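Acetyltransferase, GNAT family (Enterococcus faecalis, PDB 1U6M) probably transfers an acyl group, most likely acetyl from acetyl-CoA as in other GNAT-family enzymes. Local coordinates at residues M39-R53 against I82-L96. Numbering follows the deposited sequence.
Sequences MIDLLAEATAYPTYR and IIDEPLREVFKKHGL
Arg53 grips the carboxylate of Asp84 side-on: NE reaches OD1 at 2.9 Å and NH2 reaches OD2 at 3.0 Å, the first bond nearly straight. Both oxygens lie close to the guanidinium plane, while Ile83 CD1 sits over the centre of one face, 3.4 Å from Arg53 CZ. The backbone bond Arg53 N to Ile83 O (2.8 Å) anchors the same corner, and a water joins Asp84 OD1 to Tyr52 OH. With CG anti to the backbone N (chi1 -178°), the Tyr52 ring runs alongside Pro86 and Leu87, bringing OH to 3.5 Å from Leu87 CG. Between the helices, Ala46 packs on Leu87 and Val90; just beyond helix 39-47, the Tyr49 ring has Pro86 over one face, CG to CB 3.5 Å. At the far end Leu42 CD2 makes a CH-pi contact over the face of His94, whose NE2 donates to the syn side of Glu45 OE2 (2.7 Å), bent to 133°. A second water links Glu45 OE1, Tyr49 OH and Lys93 NZ. The axes of helices 39-47 and 85-93 approach to 8.9 Å and cross at 126°. Loop residue Arg53 bridges Asp84 to Asp116 on strand 112-120 through NH1, joining the end of this buried helix pair to the central mixed sheet of the GNAT fold.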
ATOM      1  N   MET A  39       4.562 -17.755  -0.144  1.00 31.14           N
ATOM      2  CA  MET A  39       3.894 -16.489  -0.408  1.00 30.70           C
ATOM      3  C   MET A  39       4.872 -15.294  -0.272  1.00 29.38           C
ATOM      4  O   MET A  39       4.865 -14.409  -1.112  1.00 29.12           O
ATOM      5  CB  MET A  39       2.584 -16.278   0.377  1.00 29.98           C
ATOM      6  CG  MET A  39       1.706 -15.086  -0.196  1.00 31.80           C
ATOM      7  SD  MET A  39       0.901 -15.298  -1.873  1.00 32.88           S
ATOM      8  CE  MET A  39      -0.032 -16.654  -1.357  1.00 34.88           C
ATOM      9  N   ILE A  40       5.733 -15.310   0.745  1.00 28.71           N
ATOM     10  CA  ILE A  40       6.716 -14.255   0.958  1.00 28.19           C
ATOM     11  C   ILE A  40       7.670 -14.208  -0.228  1.00 27.75           C
ATOM     12  O   ILE A  40       7.883 -13.118  -0.788  1.00 28.20           O
ATOM     13  CB  ILE A  40       7.384 -14.394   2.351  1.00 28.42           C
ATOM     14  CG1 ILE A  40       6.343 -14.055   3.429  1.00 30.65           C
ATOM     15  CG2 ILE A  40       8.638 -13.528   2.472  1.00 27.95           C
ATOM     16  CD1 ILE A  40       6.813 -14.200   4.877  1.00 30.23           C
ATOM     17  N   ASP A  41       8.173 -15.357  -0.681  1.00 27.04           N
ATOM     18  CA  ASP A  41       9.043 -15.404  -1.867  1.00 28.21           C
ATOM     19  C   ASP A  41       8.408 -14.864  -3.164  1.00 26.70           C
ATOM     20  O   ASP A  41       9.050 -14.188  -3.962  1.00 27.07           O
ATOM     21  CB  ASP A  41       9.579 -16.846  -2.089  1.00 30.60           C
ATOM     22  CG  ASP A  41      10.709 -17.242  -1.051  1.00 38.12           C
ATOM     23  OD1 ASP A  41      10.467 -17.238   0.176  1.00 45.60           O
ATOM     24  OD2 ASP A  41      11.848 -17.554  -1.442  1.00 44.30           O
ATOM     25  N   LEU A  42       7.123 -15.142  -3.353  1.00 24.59           N
ATOM     26  CA  LEU A  42       6.392 -14.738  -4.533  1.00 22.67           C
ATOM     27  C   LEU A  42       6.210 -13.211  -4.508  1.00 21.19           C
ATOM     28  O   LEU A  42       6.534 -12.539  -5.467  1.00 19.83           O
ATOM     29  CB  LEU A  42       5.019 -15.446  -4.528  1.00 21.77           C
ATOM     30  CG  LEU A  42       5.006 -16.969  -4.823  1.00 22.22           C
ATOM     31  CD1 LEU A  42       3.588 -17.620  -4.544  1.00 22.17           C
ATOM     32  CD2 LEU A  42       5.487 -17.325  -6.245  1.00 18.93           C
ATOM     33  N   LEU A  43       5.654 -12.693  -3.416  1.00 20.94           N
ATOM     34  CA  LEU A  43       5.572 -11.259  -3.154  1.00 21.28           C
ATOM     35  C   LEU A  43       6.900 -10.560  -3.377  1.00 21.55           C
ATOM     36  O   LEU A  43       6.932  -9.568  -4.130  1.00 22.77           O
ATOM     37  CB  LEU A  43       5.069 -11.026  -1.715  1.00 21.09           C
ATOM     38  CG  LEU A  43       3.618 -11.452  -1.487  1.00 20.68           C
ATOM     39  CD1 LEU A  43       3.209 -11.501   0.038  1.00 15.57           C
ATOM     40  CD2 LEU A  43       2.639 -10.526  -2.341  1.00 20.53           C
ATOM     41  N   ALA A  44       8.000 -11.089  -2.796  1.00 22.12           N
ATOM     42  CA  ALA A  44       9.356 -10.435  -2.912  1.00 22.47           C
ATOM     43  C   ALA A  44       9.798 -10.354  -4.311  1.00 23.83           C
ATOM     44  O   ALA A  44      10.313  -9.307  -4.769  1.00 25.55           O
ATOM     45  CB  ALA A  44      10.404 -11.131  -2.104  1.00 21.67           C
ATOM     46  N   GLU A  45       9.587 -11.437  -5.039  1.00 24.29           N
ATOM     47  CA  GLU A  45       9.890 -11.408  -6.459  1.00 25.23           C
ATOM     48  C   GLU A  45       9.042 -10.367  -7.206  1.00 23.62           C
ATOM     49  O   GLU A  45       9.561  -9.700  -8.072  1.00 24.04           O
ATOM     50  CB  GLU A  45       9.729 -12.820  -7.063  1.00 26.13           C
ATOM     51  CG  GLU A  45      10.141 -12.914  -8.537  1.00 27.92           C
ATOM     52  CD  GLU A  45      10.042 -14.349  -9.121  1.00 27.90           C
ATOM     53  OE1 GLU A  45      10.036 -14.443 -10.390  1.00 27.32           O
ATOM     54  OE2 GLU A  45       9.969 -15.343  -8.307  1.00 30.10           O
ATOM     55  N   ALA A  46       7.753 -10.195  -6.877  1.00 22.45           N
ATOM     56  CA  ALA A  46       6.905  -9.207  -7.627  1.00 21.66           C
ATOM     57  C   ALA A  46       7.339  -7.699  -7.353  1.00 21.53           C
ATOM     58  O   ALA A  46       7.224  -6.803  -8.185  1.00 20.72           O
ATOM     59  CB  ALA A  46       5.405  -9.440  -7.315  1.00 19.22           C
ATOM     60  N   THR A  47       7.798  -7.477  -6.131  1.00 22.09           N
ATOM     61  CA  THR A  47       8.463  -6.260  -5.624  1.00 22.86           C
ATOM     62  C   THR A  47       9.538  -5.645  -6.557  1.00 24.16           C
ATOM     63  O   THR A  47       9.729  -4.406  -6.577  1.00 24.65           O
ATOM     64  CB  THR A  47       9.017  -6.667  -4.246  1.00 22.42           C
ATOM     65  OG1 THR A  47       8.113  -6.226  -3.237  1.00 21.73           O
ATOM     66  CG2 THR A  47      10.360  -6.272  -4.016  1.00 20.67           C
ATOM     67  N   ALA A  48      10.197  -6.503  -7.337  1.00 24.38           N
ATOM     68  CA  ALA A  48      11.253  -6.090  -8.243  1.00 25.32           C
ATOM     69  C   ALA A  48      10.694  -5.457  -9.503  1.00 26.78           C
ATOM     70  O   ALA A  48      11.411  -4.753 -10.168  1.00 29.04           O
ATOM     71  CB  ALA A  48      12.202  -7.260  -8.573  1.00 23.70           C
ATOM     72  N   TYR A  49       9.408  -5.641  -9.811  1.00 27.68           N
ATOM     73  CA  TYR A  49       8.758  -4.985 -10.982  1.00 27.57           C
ATOM     74  C   TYR A  49       8.383  -3.531 -10.696  1.00 28.20           C
ATOM     75  O   TYR A  49       7.653  -3.256  -9.752  1.00 27.87           O
ATOM     76  CB  TYR A  49       7.476  -5.722 -11.349  1.00 27.24           C
ATOM     77  CG  TYR A  49       7.682  -7.133 -11.892  1.00 26.43           C
ATOM     78  CD1 TYR A  49       8.119  -8.163 -11.062  1.00 24.03           C
ATOM     79  CD2 TYR A  49       7.403  -7.433 -13.246  1.00 27.63           C
ATOM     80  CE1 TYR A  49       8.318  -9.442 -11.551  1.00 27.03           C
ATOM     81  CE2 TYR A  49       7.582  -8.761 -13.775  1.00 25.95           C
ATOM     82  CZ  TYR A  49       8.030  -9.728 -12.916  1.00 27.84           C
ATOM     83  OH  TYR A  49       8.224 -10.986 -13.374  1.00 29.97           O
ATOM     84  N   PRO A  50       8.862  -2.593 -11.536  1.00 29.20           N
ATOM     85  CA  PRO A  50       8.635  -1.136 -11.427  1.00 27.92           C
ATOM     86  C   PRO A  50       7.179  -0.710 -11.212  1.00 27.19           C
ATOM     87  O   PRO A  50       6.902   0.240 -10.405  1.00 25.63           O
ATOM     88  CB  PRO A  50       9.113  -0.638 -12.793  1.00 28.50           C
ATOM     89  CG  PRO A  50      10.309  -1.576 -13.096  1.00 28.87           C
ATOM     90  CD  PRO A  50       9.708  -2.924 -12.719  1.00 29.43           C
ATOM     91  N   THR A  51       6.286  -1.422 -11.919  1.00 25.85           N
ATOM     92  CA  THR A  51       4.840  -1.169 -11.959  1.00 24.93           C
ATOM     93  C   THR A  51       4.009  -1.959 -10.931  1.00 23.34           C
ATOM     94  O   THR A  51       2.805  -1.704 -10.771  1.00 24.45           O
ATOM     95  CB  THR A  51       4.222  -1.453 -13.368  1.00 25.50           C
ATOM     96  OG1 THR A  51       4.205  -2.847 -13.620  1.00 27.35           O
ATOM     97  CG2 THR A  51       5.009  -0.779 -14.524  1.00 27.62           C
ATOM     98  N   TYR A  52       4.611  -2.896 -10.219  1.00 20.59           N
ATOM     99  CA  TYR A  52       3.837  -3.663  -9.229  1.00 18.95           C
ATOM    100  C   TYR A  52       3.265  -2.753  -8.108  1.00 18.82           C
ATOM    101  O   TYR A  52       3.923  -1.779  -7.689  1.00 18.43           O
ATOM    102  CB  TYR A  52       4.684  -4.809  -8.651  1.00 17.74           C
ATOM    103  CG  TYR A  52       3.923  -5.656  -7.666  1.00 17.40           C
ATOM    104  CD1 TYR A  52       2.669  -6.202  -8.020  1.00 15.91           C
ATOM    105  CD2 TYR A  52       4.459  -5.952  -6.386  1.00 16.63           C
ATOM    106  CE1 TYR A  52       1.926  -6.950  -7.112  1.00 14.39           C
ATOM    107  CE2 TYR A  52       3.705  -6.730  -5.458  1.00 17.37           C
ATOM    108  CZ  TYR A  52       2.441  -7.225  -5.859  1.00 16.59           C
ATOM    109  OH  TYR A  52       1.673  -7.987  -4.995  1.00 18.47           O
ATOM    110  N   ARG A  53       2.045  -3.067  -7.661  1.00 18.29           N
ATOM    111  CA  ARG A  53       1.411  -2.454  -6.497  1.00 18.01           C
ATOM    112  C   ARG A  53       2.415  -2.147  -5.358  1.00 18.36           C
ATOM    113  O   ARG A  53       2.474  -1.024  -4.837  1.00 17.56           O
ATOM    114  CB  ARG A  53       0.308  -3.350  -5.985  1.00 17.07           C
ATOM    115  CG  ARG A  53      -0.513  -2.691  -4.865  1.00 19.18           C
ATOM    116  CD  ARG A  53      -1.566  -3.694  -4.343  1.00 20.93           C
ATOM    117  NE  ARG A  53      -2.625  -3.926  -5.342  1.00 19.71           N
ATOM    118  CZ  ARG A  53      -3.769  -3.226  -5.386  1.00 21.90           C
ATOM    119  NH1 ARG A  53      -4.020  -2.259  -4.517  1.00 19.81           N
ATOM    120  NH2 ARG A  53      -4.675  -3.475  -6.319  1.00 23.36           N
ATOM    121  N   ILE A  82      -3.169  -1.605 -13.796  1.00 26.38           N
ATOM    122  CA  ILE A  82      -1.985  -2.336 -14.194  1.00 26.49           C
ATOM    123  C   ILE A  82      -1.109  -2.880 -13.036  1.00 26.98           C
ATOM    124  O   ILE A  82      -0.089  -3.557 -13.310  1.00 27.66           O
ATOM    125  CB  ILE A  82      -1.114  -1.556 -15.262  1.00 26.59           C
ATOM    126  CG1 ILE A  82      -0.633  -0.175 -14.770  1.00 28.58           C
ATOM    127  CG2 ILE A  82      -1.899  -1.335 -16.510  1.00 25.57           C
ATOM    128  CD1 ILE A  82       0.851  -0.140 -14.315  1.00 29.72           C
ATOM    129  N   ILE A  83      -1.498  -2.618 -11.769  1.00 25.97           N
ATOM    130  CA  ILE A  83      -0.579  -2.794 -10.614  1.00 24.52           C
ATOM    131  C   ILE A  83      -0.381  -4.251 -10.116  1.00 24.57           C
ATOM    132  O   ILE A  83       0.665  -4.615  -9.558  1.00 22.95           O
ATOM    133  CB  ILE A  83      -0.922  -1.797  -9.406  1.00 24.40           C
ATOM    134  CG1 ILE A  83      -2.400  -1.902  -9.018  1.00 21.04           C
ATOM    135  CG2 ILE A  83      -0.368  -0.338  -9.713  1.00 23.04           C
ATOM    136  CD1 ILE A  83      -2.800  -1.081  -7.822  1.00 21.14           C
ATOM    137  N   ASP A  84      -1.384  -5.076 -10.359  1.00 25.95           N
ATOM    138  CA  ASP A  84      -1.390  -6.494  -9.942  1.00 27.18           C
ATOM    139  C   ASP A  84      -0.853  -7.479 -10.957  1.00 28.46           C
ATOM    140  O   ASP A  84      -0.543  -8.633 -10.586  1.00 28.49           O
ATOM    141  CB  ASP A  84      -2.773  -6.920  -9.485  1.00 26.78           C
ATOM    142  CG  ASP A  84      -3.188  -6.242  -8.145  1.00 29.04           C
ATOM    143  OD1 ASP A  84      -2.335  -6.072  -7.216  1.00 28.40           O
ATOM    144  OD2 ASP A  84      -4.380  -5.889  -8.031  1.00 31.03           O
ATOM    145  N   GLU A  85      -0.704  -7.013 -12.209  1.00 29.85           N
ATOM    146  CA  GLU A  85      -0.151  -7.819 -13.308  1.00 32.19           C
ATOM    147  C   GLU A  85       1.172  -8.485 -12.960  1.00 29.70           C
ATOM    148  O   GLU A  85       1.279  -9.675 -13.164  1.00 30.44           O
ATOM    149  CB  GLU A  85       0.042  -7.054 -14.646  1.00 32.30           C
ATOM    150  CG  GLU A  85      -1.190  -6.364 -15.224  1.00 36.83           C
ATOM    151  CD  GLU A  85      -0.925  -5.735 -16.614  1.00 37.37           C
ATOM    152  OE1 GLU A  85       0.226  -5.804 -17.116  1.00 45.72           O
ATOM    153  OE2 GLU A  85      -1.856  -5.200 -17.217  1.00 39.63           O
ATOM    154  N   PRO A  86       2.191  -7.716 -12.491  1.00 28.39           N
ATOM    155  CA  PRO A  86       3.448  -8.363 -12.066  1.00 26.87           C
ATOM    156  C   PRO A  86       3.316  -9.603 -11.155  1.00 26.04           C
ATOM    157  O   PRO A  86       4.055 -10.582 -11.378  1.00 25.30           O
ATOM    158  CB  PRO A  86       4.209  -7.209 -11.400  1.00 26.18           C
ATOM    159  CG  PRO A  86       3.793  -6.004 -12.261  1.00 24.86           C
ATOM    160  CD  PRO A  86       2.312  -6.235 -12.399  1.00 27.25           C
ATOM    161  N   LEU A  87       2.404  -9.572 -10.172  1.00 24.63           N
ATOM    162  CA  LEU A  87       2.214 -10.743  -9.279  1.00 24.40           C
ATOM    163  C   LEU A  87       1.619 -11.941 -10.063  1.00 24.53           C
ATOM    164  O   LEU A  87       1.990 -13.073  -9.814  1.00 24.80           O
ATOM    165  CB  LEU A  87       1.284 -10.451  -8.083  1.00 22.78           C
ATOM    166  CG  LEU A  87       1.569 -11.088  -6.715  1.00 21.27           C
ATOM    167  CD1 LEU A  87       0.330 -11.358  -5.733  1.00 14.13           C
ATOM    168  CD2 LEU A  87       2.642 -12.221  -6.654  1.00 18.40           C
ATOM    169  N   ARG A  88       0.680 -11.684 -10.968  1.00 24.33           N
ATOM    170  CA  ARG A  88       0.144 -12.734 -11.872  1.00 24.93           C
ATOM    171  C   ARG A  88       1.232 -13.371 -12.774  1.00 25.42           C
ATOM    172  O   ARG A  88       1.240 -14.567 -12.959  1.00 25.50           O
ATOM    173  CB  ARG A  88      -0.990 -12.159 -12.707  1.00 24.20           C
ATOM    174  CG  ARG A  88      -2.106 -11.534 -11.809  1.00 23.98           C
ATOM    175  CD  ARG A  88      -3.422 -11.384 -12.521  1.00 20.36           C
ATOM    176  NE  ARG A  88      -4.394 -10.697 -11.693  1.00 19.67           N
ATOM    177  CZ  ARG A  88      -5.097 -11.283 -10.741  1.00 16.97           C
ATOM    178  NH1 ARG A  88      -4.947 -12.580 -10.517  1.00 15.41           N
ATOM    179  NH2 ARG A  88      -5.952 -10.575 -10.021  1.00 14.56           N
ATOM    180  N   GLU A  89       2.161 -12.565 -13.269  1.00 26.23           N
ATOM    181  CA  GLU A  89       3.306 -13.004 -14.024  1.00 28.93           C
ATOM    182  C   GLU A  89       4.231 -13.896 -13.223  1.00 26.89           C
ATOM    183  O   GLU A  89       4.693 -14.914 -13.728  1.00 28.05           O
ATOM    184  CB  GLU A  89       4.123 -11.798 -14.505  1.00 29.63           C
ATOM    185  CG  GLU A  89       3.584 -11.052 -15.726  1.00 33.47           C
ATOM    186  CD  GLU A  89       4.575  -9.939 -16.184  1.00 36.75           C
ATOM    187  OE1 GLU A  89       5.790 -10.297 -16.519  1.00 43.25           O
ATOM    188  OE2 GLU A  89       4.134  -8.721 -16.152  1.00 42.24           O
ATOM    189  N   VAL A  90       4.529 -13.492 -11.990  1.00 25.19           N
ATOM    190  CA  VAL A  90       5.318 -14.265 -11.039  1.00 22.23           C
ATOM    191  C   VAL A  90       4.621 -15.594 -10.726  1.00 22.79           C
ATOM    192  O   VAL A  90       5.287 -16.632 -10.739  1.00 23.74           O
ATOM    193  CB  VAL A  90       5.614 -13.431  -9.717  1.00 21.55           C
ATOM    194  CG1 VAL A  90       6.041 -14.291  -8.575  1.00 15.83           C
ATOM    195  CG2 VAL A  90       6.543 -12.251 -10.000  1.00 19.86           C
ATOM    196  N   PHE A  91       3.331 -15.583 -10.396  1.00 21.90           N
ATOM    197  CA  PHE A  91       2.528 -16.845 -10.316  1.00 23.68           C
ATOM    198  C   PHE A  91       2.657 -17.772 -11.537  1.00 25.29           C
ATOM    199  O   PHE A  91       2.951 -18.946 -11.391  1.00 26.67           O
ATOM    200  CB  PHE A  91       1.034 -16.567 -10.073  1.00 22.91           C
ATOM    201  CG  PHE A  91       0.684 -16.381  -8.636  1.00 21.24           C
ATOM    202  CD1 PHE A  91       1.393 -15.474  -7.841  1.00 21.22           C
ATOM    203  CD2 PHE A  91      -0.316 -17.130  -8.062  1.00 21.17           C
ATOM    204  CE1 PHE A  91       1.102 -15.309  -6.494  1.00 23.28           C
ATOM    205  CE2 PHE A  91      -0.627 -16.985  -6.701  1.00 23.40           C
ATOM    206  CZ  PHE A  91       0.094 -16.041  -5.920  1.00 23.98           C
ATOM    207  N   LYS A  92       2.452 -17.260 -12.735  1.00 27.24           N
ATOM    208  CA  LYS A  92       2.618 -18.087 -13.953  1.00 29.33           C
ATOM    209  C   LYS A  92       4.027 -18.730 -14.113  1.00 29.87           C
ATOM    210  O   LYS A  92       4.148 -19.915 -14.349  1.00 30.29           O
ATOM    211  CB  LYS A  92       2.240 -17.275 -15.175  1.00 30.23           C
ATOM    212  CG  LYS A  92       2.576 -17.926 -16.509  1.00 36.23           C
ATOM    213  CD  LYS A  92       1.464 -17.638 -17.495  1.00 44.10           C
ATOM    214  CE  LYS A  92       1.954 -17.741 -18.942  1.00 48.89           C
ATOM    215  NZ  LYS A  92       0.884 -17.115 -19.773  1.00 52.75           N
ATOM    216  N   LYS A  93       5.080 -17.936 -13.942  1.00 30.12           N
ATOM    217  CA  LYS A  93       6.446 -18.415 -13.813  1.00 29.65           C
ATOM    218  C   LYS A  93       6.657 -19.588 -12.845  1.00 28.50           C
ATOM    219  O   LYS A  93       7.500 -20.437 -13.107  1.00 29.54           O
ATOM    220  CB  LYS A  93       7.358 -17.259 -13.383  1.00 30.17           C
ATOM    221  CG  LYS A  93       7.714 -16.355 -14.491  1.00 32.17           C
ATOM    222  CD  LYS A  93       8.911 -15.551 -14.085  1.00 38.75           C
ATOM    223  CE  LYS A  93       9.122 -14.483 -15.124  1.00 43.24           C
ATOM    224  NZ  LYS A  93      10.218 -13.575 -14.702  1.00 46.15           N
ATOM    225  N   HIS A  94       5.910 -19.609 -11.748  1.00 26.68           N
ATOM    226  CA  HIS A  94       6.012 -20.622 -10.684  1.00 26.11           C
ATOM    227  C   HIS A  94       4.950 -21.734 -10.729  1.00 24.92           C
ATOM    228  O   HIS A  94       4.771 -22.462  -9.742  1.00 23.39           O
ATOM    229  CB  HIS A  94       6.010 -19.918  -9.302  1.00 26.53           C
ATOM    230  CG  HIS A  94       7.265 -19.130  -9.094  1.00 29.57           C
ATOM    231  ND1 HIS A  94       8.376 -19.658  -8.468  1.00 31.34           N
ATOM    232  CD2 HIS A  94       7.645 -17.923  -9.583  1.00 29.11           C
ATOM    233  CE1 HIS A  94       9.370 -18.791  -8.546  1.00 30.29           C
ATOM    234  NE2 HIS A  94       8.946 -17.726  -9.203  1.00 30.18           N
ATOM    235  N   GLY A  95       4.253 -21.838 -11.873  1.00 24.14           N
ATOM    236  CA  GLY A  95       3.255 -22.886 -12.098  1.00 22.82           C
ATOM    237  C   GLY A  95       1.953 -22.738 -11.384  1.00 22.79           C
ATOM    238  O   GLY A  95       1.240 -23.687 -11.254  1.00 23.45           O
ATOM    239  N   LEU A  96       1.635 -21.560 -10.857  1.00 24.05           N
ATOM    240  CA  LEU A  96       0.352 -21.374 -10.184  1.00 24.27           C
ATOM    241  C   LEU A  96      -0.678 -20.696 -11.125  1.00 24.74           C
ATOM    242  O   LEU A  96      -0.294 -20.045 -12.103  1.00 25.34           O
ATOM    243  CB  LEU A  96       0.519 -20.574  -8.920  1.00 24.05           C
ATOM    244  CG  LEU A  96       1.210 -20.914  -7.598  1.00 27.09           C
ATOM    245  CD1 LEU A  96       1.138 -22.329  -7.067  1.00 25.23           C
ATOM    246  CD2 LEU A  96       2.602 -20.416  -7.575  1.00 32.16           C
TER
HETATM  247  O   HOH W   1      10.347 -12.585 -12.043  1.00 37.49           O
HETATM  248  O   HOH W   2       2.104  -3.565 -14.771  1.00 38.56           O
HETATM  249  O   HOH W   3      -1.056  -7.669  -5.422  1.00 29.02           O